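Local structure of putative oxidoreductase (Thermus thermophilus, 2ISM) at residues I46-R49 with I53-F56; R72-L77 with D336-V341; Y93-V98 with D125-R130; V107-H112 with T175-P180; M147-T152 with E195-G200. The protein is a putative oxidoreductase with a six-bladed beta-propeller fold, and it carries a bound calcium ion. All coordinates share one frame; numbering follows the deposited sequence.

Interaction 1: I46-R49 with I53-F56; sequences IAER and IRLF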
# COMPACT_ATOMS: atom_id res chain seq x y z
N ILE B 46 11.62 5.03 19.68
CA ILE B 46 12.50 3.98 19.19
C ILE B 46 13.16 3.30 20.38
O ILE B 46 13.85 3.96 21.16
CB ILE B 46 13.62 4.57 18.31
CG1 ILE B 46 13.02 5.47 17.23
CG2 ILE B 46 14.43 3.44 17.69
CD1 ILE B 46 14.07 6.32 16.51
N ALA B 47 12.96 2.00 20.52
CA ALA B 47 13.58 1.26 21.61
C ALA B 47 14.94 0.72 21.18
O ALA B 47 15.03 -0.07 20.24
CB ALA B 47 12.67 0.11 22.05
N GLU B 48 16.00 1.14 21.87
CA GLU B 48 17.35 0.67 21.58
C GLU B 48 17.65 -0.41 22.61
O GLU B 48 17.49 -0.19 23.81
CB GLU B 48 18.37 1.80 21.70
CG GLU B 48 18.35 2.79 20.54
CD GLU B 48 19.41 3.86 20.70
OE1 GLU B 48 19.23 4.74 21.56
OE2 GLU B 48 20.43 3.81 19.98
N ARG B 49 18.10 -1.57 22.15
CA ARG B 49 18.36 -2.69 23.05
C ARG B 49 19.21 -2.40 24.30
O ARG B 49 19.01 -3.03 25.34
CB ARG B 49 18.96 -3.86 22.27
CG ARG B 49 18.80 -5.20 22.99
CD ARG B 49 19.21 -6.36 22.10
NE ARG B 49 20.61 -6.31 21.72
CZ ARG B 49 21.22 -7.21 20.95
NH1 ARG B 49 20.53 -8.24 20.47
NH2 ARG B 49 22.51 -7.10 20.68
N ILE B 53 15.07 4.53 25.24
CA ILE B 53 13.89 4.70 24.39
C ILE B 53 14.11 6.11 23.83
O ILE B 53 14.10 7.09 24.58
CB ILE B 53 12.57 4.70 25.17
CG1 ILE B 53 12.32 3.31 25.77
CG2 ILE B 53 11.42 5.10 24.25
CD1 ILE B 53 11.03 3.20 26.57
N ARG B 54 14.34 6.20 22.53
CA ARG B 54 14.58 7.49 21.90
C ARG B 54 13.32 8.08 21.32
O ARG B 54 12.38 7.36 20.97
CB ARG B 54 15.62 7.35 20.78
CG ARG B 54 16.91 6.66 21.20
CD ARG B 54 17.64 7.44 22.27
NE ARG B 54 18.32 8.62 21.74
CZ ARG B 54 19.40 8.56 20.97
NH1 ARG B 54 19.93 7.39 20.63
NH2 ARG B 54 19.97 9.69 20.54
N LEU B 55 13.31 9.41 21.21
CA LEU B 55 12.18 10.13 20.63
C LEU B 55 12.72 10.87 19.42
O LEU B 55 13.65 11.67 19.54
CB LEU B 55 11.60 11.16 21.61
CG LEU B 55 10.62 12.16 20.97
CD1 LEU B 55 9.33 11.44 20.59
CD2 LEU B 55 10.33 13.30 21.94
N PHE B 56 12.15 10.60 18.25
CA PHE B 56 12.56 11.30 17.04
C PHE B 56 11.37 12.17 16.68
O PHE B 56 10.26 11.68 16.48
CB PHE B 56 12.87 10.33 15.90
CG PHE B 56 13.43 11.00 14.68
CD1 PHE B 56 14.68 11.62 14.73
CD2 PHE B 56 12.70 11.05 13.50
CE1 PHE B 56 15.19 12.27 13.62
CE2 PHE B 56 13.20 11.70 12.38
CZ PHE B 56 14.45 12.32 12.44
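The beta hairpin of strands 44-48 and 52-57 is joined here by I46 and R54, an antiparallel hydrogen-bonded pair. I46 N gives a hydrogen bond to R54 O at 2.8 Å. R54 N returns one to I46 O at 2.7 Å. The same I46 O also receives a CA-H contact from I53 CA at 3.3 Å. A47 and I53 form the next pair, a non-hydrogen-bonded one, and their side chains lie on the other face of the sheet from those of I46 and R54.

On the I46 face, R54 is bent at chi2 (-63°) and chi3 (-76°). The two bends turn the NH1 side of its guanidinium to the E48 carboxylate, which stands beside it on the same face. R54 NH1 donates to E48 OE1 at 2.9 Å in a salt bridge. The oxygen lies at the guanidinium edge, close to its plane, but the donor meets it from above the carboxylate plane. The carboxylate has more partners: OE1 also pairs with R52, and OE2 takes a bond from the backbone N of E31. Several donors thus fix its rotation. I46 CD1 adds an apolar touch to F56 CB at 4.2 Å.

The two strands are the middle pair of a four-stranded blade. Strand 33-38 packs on I46 from one side, and strand 60-66 meets R54 and F56 from the other. I53 and A47 face L77 of the next blade.

Interaction 2: R72-L77 with D336-V341; sequences RGESGL and DGRGQV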
# COMPACT_ATOMS: atom_id res chain seq x y z
N ARG B 72 23.00 -8.49 27.47
CA ARG B 72 23.96 -9.51 27.09
C ARG B 72 23.21 -10.43 26.15
O ARG B 72 21.98 -10.54 26.24
CB ARG B 72 24.44 -10.29 28.32
CG ARG B 72 25.32 -9.46 29.23
CD ARG B 72 25.98 -10.29 30.30
NE ARG B 72 26.82 -9.46 31.15
CZ ARG B 72 27.44 -9.89 32.24
NH1 ARG B 72 27.32 -11.16 32.61
NH2 ARG B 72 28.18 -9.06 32.96
N GLY B 73 23.93 -11.06 25.23
CA GLY B 73 23.29 -11.95 24.28
C GLY B 73 22.26 -11.21 23.44
O GLY B 73 22.56 -10.18 22.84
N GLU B 74 21.04 -11.74 23.40
CA GLU B 74 19.95 -11.14 22.63
C GLU B 74 18.98 -10.38 23.54
O GLU B 74 17.90 -9.97 23.10
CB GLU B 74 19.20 -12.26 21.88
CG GLU B 74 20.15 -13.27 21.23
CD GLU B 74 19.45 -14.52 20.72
OE1 GLU B 74 18.46 -14.96 21.34
OE2 GLU B 74 19.92 -15.08 19.71
N SER B 75 19.38 -10.17 24.79
CA SER B 75 18.53 -9.50 25.77
C SER B 75 18.79 -8.00 25.97
O SER B 75 19.79 -7.46 25.48
CB SER B 75 18.65 -10.22 27.12
OG SER B 75 18.21 -11.56 27.02
N GLY B 76 17.89 -7.35 26.70
CA GLY B 76 18.00 -5.92 26.99
C GLY B 76 16.63 -5.28 26.87
O GLY B 76 15.64 -5.83 27.36
N LEU B 77 16.56 -4.12 26.23
CA LEU B 77 15.28 -3.45 26.02
C LEU B 77 14.61 -3.76 24.68
O LEU B 77 14.87 -3.09 23.68
CB LEU B 77 15.44 -1.93 25.97
CG LEU B 77 14.18 -1.14 25.62
CD1 LEU B 77 13.08 -1.42 26.65
CD2 LEU B 77 14.51 0.34 25.59
N ASP B 336 23.97 -5.40 16.42
CA ASP B 336 23.55 -6.32 17.48
C ASP B 336 24.58 -7.39 17.83
O ASP B 336 24.29 -8.31 18.60
CB ASP B 336 22.21 -6.98 17.13
CG ASP B 336 22.30 -7.90 15.92
OD1 ASP B 336 23.42 -8.26 15.50
OD2 ASP B 336 21.23 -8.27 15.39
N GLY B 337 25.78 -7.28 17.27
CA GLY B 337 26.82 -8.25 17.55
C GLY B 337 26.92 -9.40 16.57
O GLY B 337 27.83 -10.22 16.66
N ARG B 338 26.00 -9.46 15.61
CA ARG B 338 26.00 -10.52 14.62
C ARG B 338 26.08 -9.97 13.20
O ARG B 338 25.76 -10.67 12.24
CB ARG B 338 24.74 -11.37 14.78
CG ARG B 338 24.63 -12.14 16.09
CD ARG B 338 23.18 -12.53 16.34
NE ARG B 338 23.00 -13.68 17.22
CZ ARG B 338 23.23 -13.68 18.53
NH1 ARG B 338 23.66 -12.59 19.15
NH2 ARG B 338 23.00 -14.79 19.23
N GLY B 339 26.51 -8.73 13.06
CA GLY B 339 26.61 -8.15 11.74
C GLY B 339 27.86 -7.32 11.50
O GLY B 339 28.81 -7.35 12.29
N GLN B 340 27.86 -6.60 10.39
CA GLN B 340 28.98 -5.74 10.04
C GLN B 340 28.52 -4.31 10.26
O GLN B 340 27.58 -3.85 9.62
CB GLN B 340 29.36 -5.94 8.57
CG GLN B 340 29.69 -7.38 8.21
CD GLN B 340 29.93 -7.56 6.72
OE1 GLN B 340 29.04 -7.33 5.90
NE2 GLN B 340 31.15 -7.97 6.37
N VAL B 341 29.19 -3.61 11.17
CA VAL B 341 28.83 -2.23 11.47
C VAL B 341 29.49 -1.25 10.51
O VAL B 341 30.70 -1.29 10.30
CB VAL B 341 29.23 -1.85 12.91
CG1 VAL B 341 28.83 -0.42 13.20
CG2 VAL B 341 28.56 -2.81 13.89
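E74 and R338 meet by charge. E74 OE2 lies 3.1 Å from R338 NH2. The oxygen sits well out of the guanidinium plane, and no N-H points at it, so this is a salt bridge without a hydrogen bond. The side chains cross at about a right angle, with carboxylate and guanidinium planes 51° apart. The other oxygen, E74 OE1, takes a hydrogen bond from the backbone N of H135, which ties the carboxylate to a third loop.

Van der Waals contact comes from the same two residues. E74 CG lies over one face of the R338 guanidinium, 3.8 Å from R338 NH2. R338 is exposed and also touches a crystal neighbour, so its pose may partly reflect the lattice.

Both segments are loops of the propeller. Residues 72-77 lead from the outer strand of one blade, 60-66, into the first strand of the next, 77-82. Residues 336-341 lie between strands 328-332 and 348-351 of the blade that also takes in the N-terminal strand 23-27.

Hydrogen bonds within each loop set its shape. S75 N donates to R72 O at 3.0 Å and closes a type II' turn with G73 at its second position. D336 OD1 accepts from R338 N at 2.8 Å, an Asx turn that passes through G337. D336 OD2 forms salt bridges with R316 and R318.

Interaction 3: Y93-V98 with D125-R130; sequences YAYRTV and DGIPAR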
# COMPACT_ATOMS: atom_id res chain seq x y z
N TYR B 93 4.21 0.81 26.86
CA TYR B 93 4.61 -0.51 27.34
C TYR B 93 5.95 -0.90 26.74
O TYR B 93 6.26 -0.56 25.61
CB TYR B 93 3.54 -1.55 26.98
CG TYR B 93 2.25 -1.36 27.76
CD1 TYR B 93 1.90 -2.23 28.79
CD2 TYR B 93 1.41 -0.28 27.49
CE1 TYR B 93 0.74 -2.05 29.52
CE2 TYR B 93 0.24 -0.08 28.22
CZ TYR B 93 -0.09 -0.97 29.23
OH TYR B 93 -1.24 -0.77 29.97
N ALA B 94 6.74 -1.62 27.53
CA ALA B 94 8.05 -2.06 27.07
C ALA B 94 8.38 -3.41 27.68
O ALA B 94 8.02 -3.69 28.82
CB ALA B 94 9.11 -1.04 27.46
N TYR B 95 9.06 -4.24 26.89
CA TYR B 95 9.50 -5.57 27.31
C TYR B 95 10.99 -5.45 27.57
O TYR B 95 11.72 -4.98 26.70
CB TYR B 95 9.26 -6.57 26.17
CG TYR B 95 9.57 -8.02 26.50
CD1 TYR B 95 8.54 -8.96 26.60
CD2 TYR B 95 10.88 -8.47 26.67
CE1 TYR B 95 8.81 -10.31 26.86
CE2 TYR B 95 11.17 -9.82 26.93
CZ TYR B 95 10.12 -10.73 27.02
OH TYR B 95 10.38 -12.06 27.27
N ARG B 96 11.45 -5.85 28.76
CA ARG B 96 12.88 -5.74 29.05
C ARG B 96 13.42 -6.87 29.92
O ARG B 96 12.69 -7.49 30.70
CB ARG B 96 13.19 -4.41 29.76
CG ARG B 96 12.62 -4.33 31.18
CD ARG B 96 13.25 -3.20 31.98
NE ARG B 96 12.62 -3.07 33.30
CZ ARG B 96 13.00 -2.21 34.23
NH1 ARG B 96 14.02 -1.38 34.01
NH2 ARG B 96 12.35 -2.15 35.39
N THR B 97 14.72 -7.12 29.77
CA THR B 97 15.41 -8.13 30.57
C THR B 97 16.03 -7.30 31.69
O THR B 97 16.75 -6.33 31.43
CB THR B 97 16.54 -8.82 29.78
OG1 THR B 97 16.07 -9.18 28.47
CG2 THR B 97 17.00 -10.08 30.51
N VAL B 98 15.75 -7.65 32.94
CA VAL B 98 16.30 -6.90 34.07
C VAL B 98 17.09 -7.83 34.99
O VAL B 98 16.81 -9.03 35.07
CB VAL B 98 15.17 -6.18 34.86
CG1 VAL B 98 14.38 -7.18 35.68
CG2 VAL B 98 15.77 -5.10 35.75
N ASP B 125 5.76 -9.81 35.49
CA ASP B 125 7.13 -10.10 35.89
C ASP B 125 7.39 -11.61 35.91
O ASP B 125 6.46 -12.41 35.96
CB ASP B 125 7.38 -9.52 37.29
CG ASP B 125 8.84 -9.19 37.54
OD1 ASP B 125 9.67 -9.46 36.65
OD2 ASP B 125 9.16 -8.66 38.64
N GLY B 126 8.67 -12.00 35.85
CA GLY B 126 8.99 -13.41 35.92
C GLY B 126 9.11 -14.21 34.64
O GLY B 126 9.14 -15.44 34.69
N ILE B 127 9.16 -13.55 33.49
CA ILE B 127 9.31 -14.28 32.24
C ILE B 127 10.74 -14.80 32.26
O ILE B 127 11.67 -14.08 32.66
CB ILE B 127 9.10 -13.36 31.02
CG1 ILE B 127 7.68 -12.79 31.04
CG2 ILE B 127 9.35 -14.15 29.74
CD1 ILE B 127 7.44 -11.72 29.99
N PRO B 128 10.95 -16.06 31.85
CA PRO B 128 12.30 -16.63 31.84
C PRO B 128 13.40 -15.81 31.16
O PRO B 128 13.18 -15.16 30.13
CB PRO B 128 12.10 -17.98 31.16
CG PRO B 128 10.72 -18.36 31.58
CD PRO B 128 9.96 -17.06 31.42
N ALA B 129 14.58 -15.86 31.75
CA ALA B 129 15.78 -15.21 31.23
C ALA B 129 16.94 -15.99 31.85
O ALA B 129 16.81 -16.52 32.94
CB ALA B 129 15.83 -13.75 31.67
N ARG B 130 18.06 -16.06 31.14
CA ARG B 130 19.23 -16.77 31.66
C ARG B 130 20.46 -15.89 31.46
O ARG B 130 20.45 -14.98 30.64
CB ARG B 130 19.40 -18.12 30.96
CG ARG B 130 18.37 -19.18 31.39
CD ARG B 130 18.43 -19.40 32.90
NE ARG B 130 17.42 -20.34 33.38
CZ ARG B 130 17.09 -20.50 34.67
NH1 ARG B 130 17.70 -19.78 35.60
NH2 ARG B 130 16.17 -21.38 35.02
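Y95 reaches I127 with the far end of its ring. With chi1 at -176°, the ring leans beside its own carbonyl carbon and extends toward strand 117-127, while I127 comes from the opposite direction. Y95 OH lies 3.4 Å from I127 CG2. Y95 CE1 lies 3.7 Å from I127 CD1, which approaches the ring obliquely. The phenol oxygen also has a weak hydrogen bond to S136 O, so the ring end is both packed and lightly held.

Two residues further on, T97 makes the second touch. Its methyl CG2 lies 4.0 Å from A129 CB. This contact is purely apolar. The hydroxyl of T97 takes another branch, beside the backbone N, and bonds to the backbone N of G76. It also has a weak hydrogen bond with N105 ND2. The threonine thus splits its two branches between A129 and the loop that enters strand 77-82. No hydrogen bond links the two segments.

Strand 104-112 runs between strands 92-98 and 117-127 in the same antiparallel blade. N105 on that strand is touched by Y95, I127 and A129, so the contact bridges across it. Beyond the blade, Y95 packs on V150 of strand 148-151, and I127 on T152 just after that strand, both in the neighbouring blade.

Interaction 4: V107-H112 with T175-P180; sequences VVRLRH and TPEGEP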
# COMPACT_ATOMS: atom_id res chain seq x y z
N VAL B 107 7.40 -7.18 31.44
CA VAL B 107 6.75 -6.15 30.65
C VAL B 107 6.48 -5.06 31.66
O VAL B 107 5.88 -5.31 32.70
CB VAL B 107 5.40 -6.62 30.07
CG1 VAL B 107 4.70 -5.44 29.41
CG2 VAL B 107 5.63 -7.73 29.04
N VAL B 108 6.95 -3.86 31.36
CA VAL B 108 6.74 -2.73 32.25
C VAL B 108 5.91 -1.69 31.52
O VAL B 108 5.67 -1.80 30.32
CB VAL B 108 8.07 -2.10 32.71
CG1 VAL B 108 8.86 -3.10 33.54
CG2 VAL B 108 8.89 -1.65 31.50
N ARG B 109 5.47 -0.69 32.26
CA ARG B 109 4.67 0.38 31.71
C ARG B 109 5.25 1.70 32.20
O ARG B 109 5.60 1.82 33.38
CB ARG B 109 3.23 0.22 32.20
CG ARG B 109 2.23 1.16 31.59
CD ARG B 109 0.81 0.75 31.94
NE ARG B 109 0.36 1.20 33.25
CZ ARG B 109 -0.90 1.09 33.67
NH1 ARG B 109 -1.81 0.55 32.88
NH2 ARG B 109 -1.25 1.54 34.87
N LEU B 110 5.39 2.68 31.31
CA LEU B 110 5.91 3.99 31.67
C LEU B 110 4.79 5.02 31.54
O LEU B 110 3.91 4.89 30.68
CB LEU B 110 7.05 4.42 30.73
CG LEU B 110 8.29 3.55 30.55
CD1 LEU B 110 9.37 4.38 29.87
CD2 LEU B 110 8.79 3.04 31.89
N ARG B 111 4.81 6.04 32.39
CA ARG B 111 3.80 7.09 32.32
C ARG B 111 4.32 8.17 31.37
O ARG B 111 5.43 8.69 31.53
CB ARG B 111 3.53 7.69 33.71
CG ARG B 111 2.66 8.95 33.68
CD ARG B 111 2.31 9.43 35.08
NE ARG B 111 1.25 8.63 35.68
CZ ARG B 111 -0.03 8.72 35.34
NH1 ARG B 111 -0.41 9.57 34.39
NH2 ARG B 111 -0.94 7.95 35.93
N HIS B 112 3.52 8.49 30.36
CA HIS B 112 3.87 9.48 29.35
C HIS B 112 3.72 10.90 29.90
O HIS B 112 2.66 11.27 30.40
CB HIS B 112 2.96 9.30 28.13
CG HIS B 112 3.19 10.30 27.04
ND1 HIS B 112 4.35 10.32 26.29
CD2 HIS B 112 2.41 11.29 26.55
CE1 HIS B 112 4.27 11.29 25.39
NE2 HIS B 112 3.10 11.89 25.53
N THR B 175 -4.67 -8.24 29.49
CA THR B 175 -5.49 -7.04 29.35
C THR B 175 -4.42 -5.96 29.50
O THR B 175 -3.30 -6.25 29.93
CB THR B 175 -6.49 -6.88 30.51
OG1 THR B 175 -5.77 -6.70 31.73
CG2 THR B 175 -7.39 -8.10 30.61
N PRO B 176 -4.74 -4.71 29.13
CA PRO B 176 -3.73 -3.66 29.26
C PRO B 176 -3.25 -3.48 30.70
O PRO B 176 -2.19 -2.90 30.94
CB PRO B 176 -4.46 -2.43 28.73
CG PRO B 176 -5.35 -3.02 27.67
CD PRO B 176 -5.91 -4.23 28.38
N GLU B 177 -4.02 -3.98 31.66
CA GLU B 177 -3.65 -3.87 33.06
C GLU B 177 -2.75 -5.02 33.54
O GLU B 177 -2.31 -5.03 34.68
CB GLU B 177 -4.90 -3.78 33.94
CG GLU B 177 -5.66 -2.48 33.80
CD GLU B 177 -4.80 -1.27 34.11
OE1 GLU B 177 -4.20 -1.24 35.21
OE2 GLU B 177 -4.73 -0.35 33.27
N GLY B 178 -2.49 -5.98 32.65
CA GLY B 178 -1.62 -7.09 33.02
C GLY B 178 -2.29 -8.39 33.43
O GLY B 178 -1.61 -9.39 33.63
N GLU B 179 -3.61 -8.38 33.56
CA GLU B 179 -4.32 -9.59 33.95
C GLU B 179 -4.49 -10.53 32.77
O GLU B 179 -4.49 -10.10 31.61
CB GLU B 179 -5.70 -9.23 34.51
CG GLU B 179 -5.66 -8.52 35.85
CD GLU B 179 -5.12 -9.41 36.96
OE1 GLU B 179 -5.75 -10.45 37.24
OE2 GLU B 179 -4.07 -9.06 37.55
N PRO B 180 -4.61 -11.84 33.04
CA PRO B 180 -4.79 -12.80 31.95
C PRO B 180 -6.04 -12.35 31.19
O PRO B 180 -7.05 -12.01 31.80
CB PRO B 180 -5.02 -14.12 32.68
CG PRO B 180 -4.20 -13.96 33.91
CD PRO B 180 -4.49 -12.54 34.33
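R109 and E177 form a salt bridge. R109 NH1 donates to E177 OE2 at 3.1 Å, with an angle of 157° at the hydrogen. The oxygen sits at the edge of the guanidinium, almost in its plane, but the N-H meets it from above the carboxylate plane. The two planes are 67° apart, so one N-H is used and there is no flat two-point pairing. R109 is bent at chi3 (82°), which brings NH1 to the glutamate. The CB of E177 points away from the strand, and the bend at chi2 turns the carboxylate back toward R109.

Other charged and aromatic groups hold the arginine. Its NE pairs with D120, its NH1 also bonds to the hydroxyl of Y93, and Y91 makes a cation-pi contact. E177 OE1 has a long, weak ion pair with R121.

Hydrogen bonds inside 175-180 shape the loop. G178 N donates to T175 O at 2.9 Å, closing a type I turn. T175 N donates to E179 O at 2.8 Å. T175 OG1 accepts from E179 N at 3.3 Å and, weakly, from E177 N.

Strand 104-112 belongs to one four-stranded blade, and the turn lies at the start of the loop between strands 170-174 and 196-199 of the next. The contact is therefore an interblade salt bridge of a beta-propeller, set between a strand and a neighbouring blade's turn.

Interaction 5: M147-T152 with E195-G200; sequences MLYVTT and EVYSLG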
# COMPACT_ATOMS: atom_id res chain seq x y z
N MET B 147 -6.17 -6.30 23.32
CA MET B 147 -5.39 -7.02 24.32
C MET B 147 -3.89 -6.96 24.03
O MET B 147 -3.49 -6.77 22.88
CB MET B 147 -5.85 -8.48 24.40
CG MET B 147 -7.34 -8.61 24.70
SD MET B 147 -7.77 -7.89 26.31
CE MET B 147 -8.59 -9.19 27.05
N LEU B 148 -3.09 -7.14 25.07
CA LEU B 148 -1.64 -7.10 24.93
C LEU B 148 -1.05 -8.48 24.66
O LEU B 148 -1.17 -9.39 25.48
CB LEU B 148 -1.01 -6.52 26.20
CG LEU B 148 0.53 -6.54 26.25
CD1 LEU B 148 1.09 -5.73 25.09
CD2 LEU B 148 1.01 -5.97 27.58
N TYR B 149 -0.40 -8.63 23.51
CA TYR B 149 0.22 -9.89 23.13
C TYR B 149 1.72 -9.78 23.37
O TYR B 149 2.33 -8.77 23.04
CB TYR B 149 -0.06 -10.19 21.65
CG TYR B 149 -1.50 -10.57 21.39
CD1 TYR B 149 -1.85 -11.89 21.08
CD2 TYR B 149 -2.52 -9.62 21.44
CE1 TYR B 149 -3.17 -12.25 20.83
CE2 TYR B 149 -3.85 -9.97 21.19
CZ TYR B 149 -4.17 -11.28 20.88
OH TYR B 149 -5.48 -11.64 20.62
N VAL B 150 2.29 -10.84 23.94
CA VAL B 150 3.71 -10.87 24.29
C VAL B 150 4.39 -12.16 23.84
O VAL B 150 3.91 -13.24 24.17
CB VAL B 150 3.88 -10.78 25.83
CG1 VAL B 150 5.36 -10.63 26.19
CG2 VAL B 150 3.05 -9.61 26.37
N THR B 151 5.50 -12.06 23.11
CA THR B 151 6.21 -13.26 22.69
C THR B 151 7.36 -13.49 23.66
O THR B 151 7.97 -12.53 24.15
CB THR B 151 6.77 -13.16 21.24
OG1 THR B 151 7.86 -12.23 21.20
CG2 THR B 151 5.69 -12.70 20.28
N THR B 152 7.65 -14.75 23.96
CA THR B 152 8.74 -15.08 24.88
C THR B 152 9.55 -16.26 24.34
O THR B 152 9.02 -17.11 23.62
CB THR B 152 8.22 -15.48 26.28
OG1 THR B 152 7.56 -16.75 26.21
CG2 THR B 152 7.24 -14.43 26.80
N GLU B 195 -1.99 -16.75 31.57
CA GLU B 195 -1.59 -15.75 30.59
C GLU B 195 -1.29 -16.36 29.21
O GLU B 195 -1.28 -15.65 28.21
CB GLU B 195 -0.34 -15.00 31.07
CG GLU B 195 -0.50 -14.29 32.41
CD GLU B 195 -0.18 -15.18 33.59
OE1 GLU B 195 -0.11 -16.41 33.42
OE2 GLU B 195 -0.00 -14.63 34.71
N VAL B 196 -1.06 -17.67 29.16
CA VAL B 196 -0.72 -18.33 27.90
C VAL B 196 -1.79 -18.34 26.82
O VAL B 196 -2.92 -18.77 27.06
CB VAL B 196 -0.28 -19.79 28.15
CG1 VAL B 196 -0.06 -20.51 26.82
CG2 VAL B 196 1.00 -19.81 28.96
N TYR B 197 -1.41 -17.88 25.63
CA TYR B 197 -2.31 -17.84 24.49
C TYR B 197 -1.95 -19.00 23.56
O TYR B 197 -2.83 -19.72 23.09
CB TYR B 197 -2.17 -16.51 23.75
CG TYR B 197 -3.22 -16.29 22.68
CD1 TYR B 197 -4.56 -16.07 23.01
CD2 TYR B 197 -2.87 -16.28 21.33
CE1 TYR B 197 -5.52 -15.83 22.03
CE2 TYR B 197 -3.82 -16.05 20.34
CZ TYR B 197 -5.14 -15.82 20.69
OH TYR B 197 -6.07 -15.56 19.72
N SER B 198 -0.65 -19.16 23.29
CA SER B 198 -0.17 -20.27 22.45
C SER B 198 1.17 -20.76 23.00
O SER B 198 1.88 -20.02 23.69
CB SER B 198 -0.02 -19.84 20.98
OG SER B 198 0.97 -18.84 20.81
N LEU B 199 1.52 -22.01 22.72
CA LEU B 199 2.77 -22.57 23.22
C LEU B 199 3.55 -23.30 22.14
O LEU B 199 3.12 -23.34 20.99
CB LEU B 199 2.49 -23.53 24.38
CG LEU B 199 1.72 -24.82 24.05
CD1 LEU B 199 1.97 -25.85 25.15
CD2 LEU B 199 0.24 -24.53 23.90
N GLY B 200 4.69 -23.88 22.51
CA GLY B 200 5.49 -24.61 21.54
C GLY B 200 6.29 -23.71 20.62
O GLY B 200 6.51 -24.04 19.45
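The first torsions of Y149 and Y197 differ, and together they bring the two rings into contact. Y149 places its ring beside its backbone N (chi1 -71°). Y197 swings its ring the other way, anti to the N (chi1 -171°). The result is an edge-to-face (T-shaped) aromatic pair. The edge of Y149 points at the face of Y197. The ring centroids are 5.3 Å apart and the planes stand at 81°. Y149 CE1 does the touching, 3.9 Å from Y197 CE2. It lies above the Y197 plane but toward the rim of the ring.

Both tyrosines belong to one four-stranded propeller blade. Strand 170-174 runs between strands 148-151 and 196-199, so the rings meet across it. Y197 and S198 both face I171 on that middle strand, a classic beta bulge, and the chain turns a corner at Y197.

The pair is buried, and its polar end is also held: Y149 OH bonds to D145 OD2. The two phenol oxygens, Y149 OH and Y197 OH, lie 4.1 Å apart. A second edge-to-face pair joins Y149 to W209, at the first strand of the following blade. Y197 itself packs on P239, in the loop after strand 232-237.

In the fold
The contacts spread over four of the six blades. Interaction 1 lies inside the blade that runs from strand 33-38 to strand 60-66. Interaction 3 lies inside the blade from strand 77-82 to strand 117-127, interaction 5 inside that from strand 140-142 to strand 196-199, and interaction 4 joins these last two. Interactions 3, 4 and 5 are close, with centres 13 to 14 Å apart, and touch one another. The largest separation is between interactions 2 and 4, about 26 Å between centres. Along the chain interaction 1 comes first. Interactions 3, 4 and 5 are nested inside the long loop closed by interaction 2, whose segments lie 259 residues apart. Interaction 2 thus links distant parts of the sequence that the closed propeller ring brings together.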